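PDB 3MJH: early endosome antigen 1 from Homo sapiens, which tethers early endosomes as a Rab5 effector and probably binds Rab5 through its C2H2 zinc finger, the part present here. Local coordinates for residues I7-C11 / H24-H29. Numbering follows the deposited sequence.
Sequences ICPQC and HYEAVH. With ZN (zinc ion), chain G.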
ATOM      1  N   ILE B   7      -4.300 -12.832   7.832  1.00 38.17           N
ATOM      2  CA  ILE B   7      -4.993 -12.098   8.902  1.00 37.17           C
ATOM      3  C   ILE B   7      -6.289 -11.466   8.407  1.00 36.17           C
ATOM      4  O   ILE B   7      -6.327 -10.836   7.347  1.00 35.76           O
ATOM      5  CB  ILE B   7      -4.121 -10.959   9.486  1.00 37.48           C
ATOM      6  CG1 ILE B   7      -2.771 -11.494   9.954  1.00 38.21           C
ATOM      7  CG2 ILE B   7      -4.833 -10.258  10.646  1.00 37.05           C
ATOM      8  CD1 ILE B   7      -1.688 -10.469   9.871  1.00 40.34           C
ATOM      9  N   CYS B   8      -7.344 -11.631   9.191  1.00 35.06           N
ATOM     10  CA  CYS B   8      -8.599 -10.947   8.928  1.00 35.25           C
ATOM     11  C   CYS B   8      -8.457  -9.488   9.338  1.00 35.11           C
ATOM     12  O   CYS B   8      -8.206  -9.204  10.508  1.00 35.28           O
ATOM     13  CB  CYS B   8      -9.748 -11.611   9.689  1.00 34.98           C
ATOM     14  SG  CYS B   8     -11.293 -10.716   9.553  1.00 33.89           S
ATOM     15  N   PRO B   9      -8.578  -8.557   8.377  1.00 35.52           N
ATOM     16  CA  PRO B   9      -8.461  -7.135   8.744  1.00 35.94           C
ATOM     17  C   PRO B   9      -9.548  -6.607   9.704  1.00 36.50           C
ATOM     18  O   PRO B   9      -9.348  -5.570  10.336  1.00 35.98           O
ATOM     19  CB  PRO B   9      -8.496  -6.408   7.397  1.00 35.37           C
ATOM     20  CG  PRO B   9      -9.116  -7.355   6.452  1.00 36.28           C
ATOM     21  CD  PRO B   9      -8.769  -8.741   6.927  1.00 35.66           C
ATOM     22  N   GLN B  10     -10.662  -7.330   9.835  1.00 37.05           N
ATOM     23  CA  GLN B  10     -11.769  -6.901  10.694  1.00 38.17           C
ATOM     24  C   GLN B  10     -11.595  -7.231  12.175  1.00 38.49           C
ATOM     25  O   GLN B  10     -11.918  -6.412  13.047  1.00 38.91           O
ATOM     26  CB  GLN B  10     -13.090  -7.481  10.183  1.00 38.56           C
ATOM     27  CG  GLN B  10     -13.697  -6.695   9.042  1.00 41.40           C
ATOM     28  CD  GLN B  10     -14.471  -5.484   9.530  1.00 45.12           C
ATOM     29  OE1 GLN B  10     -15.371  -5.608  10.364  1.00 47.45           O
ATOM     30  NE2 GLN B  10     -14.128  -4.308   9.013  1.00 45.14           N
ATOM     31  N   CYS B  11     -11.117  -8.433  12.469  1.00 38.67           N
ATOM     32  CA  CYS B  11     -10.926  -8.827  13.862  1.00 38.76           C
ATOM     33  C   CYS B  11      -9.499  -9.257  14.171  1.00 38.94           C
ATOM     34  O   CYS B  11      -9.200  -9.657  15.287  1.00 39.05           O
ATOM     35  CB  CYS B  11     -11.926  -9.919  14.260  1.00 38.90           C
ATOM     36  SG  CYS B  11     -11.692 -11.459  13.395  1.00 37.45           S
ATOM     37  N   HIS B  24     -13.773 -17.753   6.817  1.00 35.24           N
ATOM     38  CA  HIS B  24     -13.981 -17.017   8.062  1.00 35.50           C
ATOM     39  C   HIS B  24     -14.712 -15.701   7.813  1.00 35.19           C
ATOM     40  O   HIS B  24     -15.720 -15.427   8.452  1.00 35.17           O
ATOM     41  CB  HIS B  24     -12.656 -16.739   8.780  1.00 35.73           C
ATOM     42  CG  HIS B  24     -12.726 -15.576   9.723  1.00 37.20           C
ATOM     43  ND1 HIS B  24     -13.245 -15.681  10.995  1.00 38.10           N
ATOM     44  CD2 HIS B  24     -12.383 -14.274   9.561  1.00 37.65           C
ATOM     45  CE1 HIS B  24     -13.205 -14.498  11.584  1.00 37.64           C
ATOM     46  NE2 HIS B  24     -12.687 -13.627  10.736  1.00 38.29           N
ATOM     47  N   TYR B  25     -14.205 -14.901   6.876  1.00 35.59           N
ATOM     48  CA  TYR B  25     -14.772 -13.577   6.585  1.00 35.66           C
ATOM     49  C   TYR B  25     -16.253 -13.646   6.195  1.00 36.25           C
ATOM     50  O   TYR B  25     -17.069 -12.872   6.694  1.00 35.72           O
ATOM     51  CB  TYR B  25     -13.975 -12.860   5.487  1.00 35.88           C
ATOM     52  CG  TYR B  25     -14.218 -11.362   5.438  1.00 35.76           C
ATOM     53  CD1 TYR B  25     -13.344 -10.479   6.070  1.00 36.22           C
ATOM     54  CD2 TYR B  25     -15.324 -10.835   4.775  1.00 35.22           C
ATOM     55  CE1 TYR B  25     -13.553  -9.103   6.034  1.00 36.17           C
ATOM     56  CE2 TYR B  25     -15.559  -9.465   4.747  1.00 36.27           C
ATOM     57  CZ  TYR B  25     -14.659  -8.603   5.374  1.00 36.46           C
ATOM     58  OH  TYR B  25     -14.871  -7.254   5.348  1.00 35.92           O
ATOM     59  N   GLU B  26     -16.598 -14.570   5.304  1.00 36.68           N
ATOM     60  CA  GLU B  26     -17.989 -14.684   4.846  1.00 37.69           C
ATOM     61  C   GLU B  26     -18.966 -15.163   5.936  1.00 37.99           C
ATOM     62  O   GLU B  26     -20.158 -14.815   5.916  1.00 38.57           O
ATOM     63  CB  GLU B  26     -18.079 -15.578   3.603  1.00 37.65           C
ATOM     64  CG  GLU B  26     -17.518 -14.932   2.333  1.00 37.69           C
ATOM     65  CD  GLU B  26     -18.202 -13.615   1.979  1.00 38.67           C
ATOM     66  OE1 GLU B  26     -17.482 -12.634   1.671  1.00 37.44           O
ATOM     67  OE2 GLU B  26     -19.454 -13.562   2.006  1.00 36.89           O
ATOM     68  N   ALA B  27     -18.459 -15.949   6.877  1.00 38.15           N
ATOM     69  CA  ALA B  27     -19.272 -16.461   7.975  1.00 38.87           C
ATOM     70  C   ALA B  27     -19.491 -15.432   9.085  1.00 39.41           C
ATOM     71  O   ALA B  27     -20.472 -15.501   9.817  1.00 39.28           O
ATOM     72  CB  ALA B  27     -18.645 -17.715   8.542  1.00 38.73           C
ATOM     73  N   VAL B  28     -18.572 -14.520   9.258  1.00 40.26           N
ATOM     74  CA  VAL B  28     -18.652 -13.616  10.368  1.00 40.98           C
ATOM     75  C   VAL B  28     -18.790 -12.167  10.003  1.00 41.52           C
ATOM     76  O   VAL B  28     -19.482 -11.444  10.648  1.00 41.54           O
ATOM     77  CB  VAL B  28     -17.430 -13.758  11.190  1.00 40.84           C
ATOM     78  CG1 VAL B  28     -17.399 -12.742  12.227  1.00 41.42           C
ATOM     79  CG2 VAL B  28     -17.379 -15.094  11.755  1.00 41.08           C
ATOM     80  N   HIS B  29     -18.252 -11.741   8.879  1.00 41.85           N
ATOM     81  CA  HIS B  29     -18.336 -10.330   8.526  1.00 42.58           C
ATOM     82  C   HIS B  29     -19.140  -9.857   7.342  1.00 44.01           C
ATOM     83  O   HIS B  29     -19.186  -8.682   7.091  1.00 44.32           O
ATOM     84  CB  HIS B  29     -16.958  -9.739   8.354  1.00 41.92           C
ATOM     85  CG  HIS B  29     -16.035 -10.052   9.461  1.00 39.27           C
ATOM     86  ND1 HIS B  29     -16.335  -9.760  10.761  1.00 38.03           N
ATOM     87  CD2 HIS B  29     -14.840 -10.657   9.471  1.00 36.16           C
ATOM     88  CE1 HIS B  29     -15.355 -10.163  11.528  1.00 36.75           C
ATOM     89  NE2 HIS B  29     -14.438 -10.699  10.765  1.00 35.39           N
TER
HETATM   90 ZN    ZN G  70     -12.457 -11.659  11.261  1.00 39.17          ZN
HETATM   91  O   HOH W   1     -18.091  -6.544   9.024  1.00 48.04           O
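The imidazole of His29 is sandwiched: CB of Gln10 sits over the centre of one face, 3.6 Å from the ring centroid and 13° off its normal in a CH-pi contact, while CG1 of Val28 covers the rim of the opposite face. SG of Cys11 lies in the plane of this ring, at its edge, and SG of Cys8 lies at the edge of the His24 ring, in its plane. CB of His29 in turn rests over the centre of the Tyr25 ring, whose CE1 touches CG of Gln10. All four ligands converge on one zinc ion: NE2 of His24 at 2.0 Å, and SG of Cys8, SG of Cys11 and NE2 of His29 each at 2.3 Å. SG of Cys8, swung anti to its backbone N (chi1 174°), reaches the metal and also accepts a weak 3.5 Å bond from N of Gln10. A water donates to both OE1 of Gln10 and O of His29, bridging the two segments. Tyr25 OH is hydrogen-bonded to a basic side chain of another protein, and Gln10 packs on a basic side chain of that protein. This is the Cys2His2 zinc-finger site, joining the CxxC loop to His24 on helix 18-28 and to His29. With no direct hydrogen bond between the segments, zinc coordination supplies the main cross-link; the metal and the N-H donor would be expected to stabilise the Cys8 thiolate.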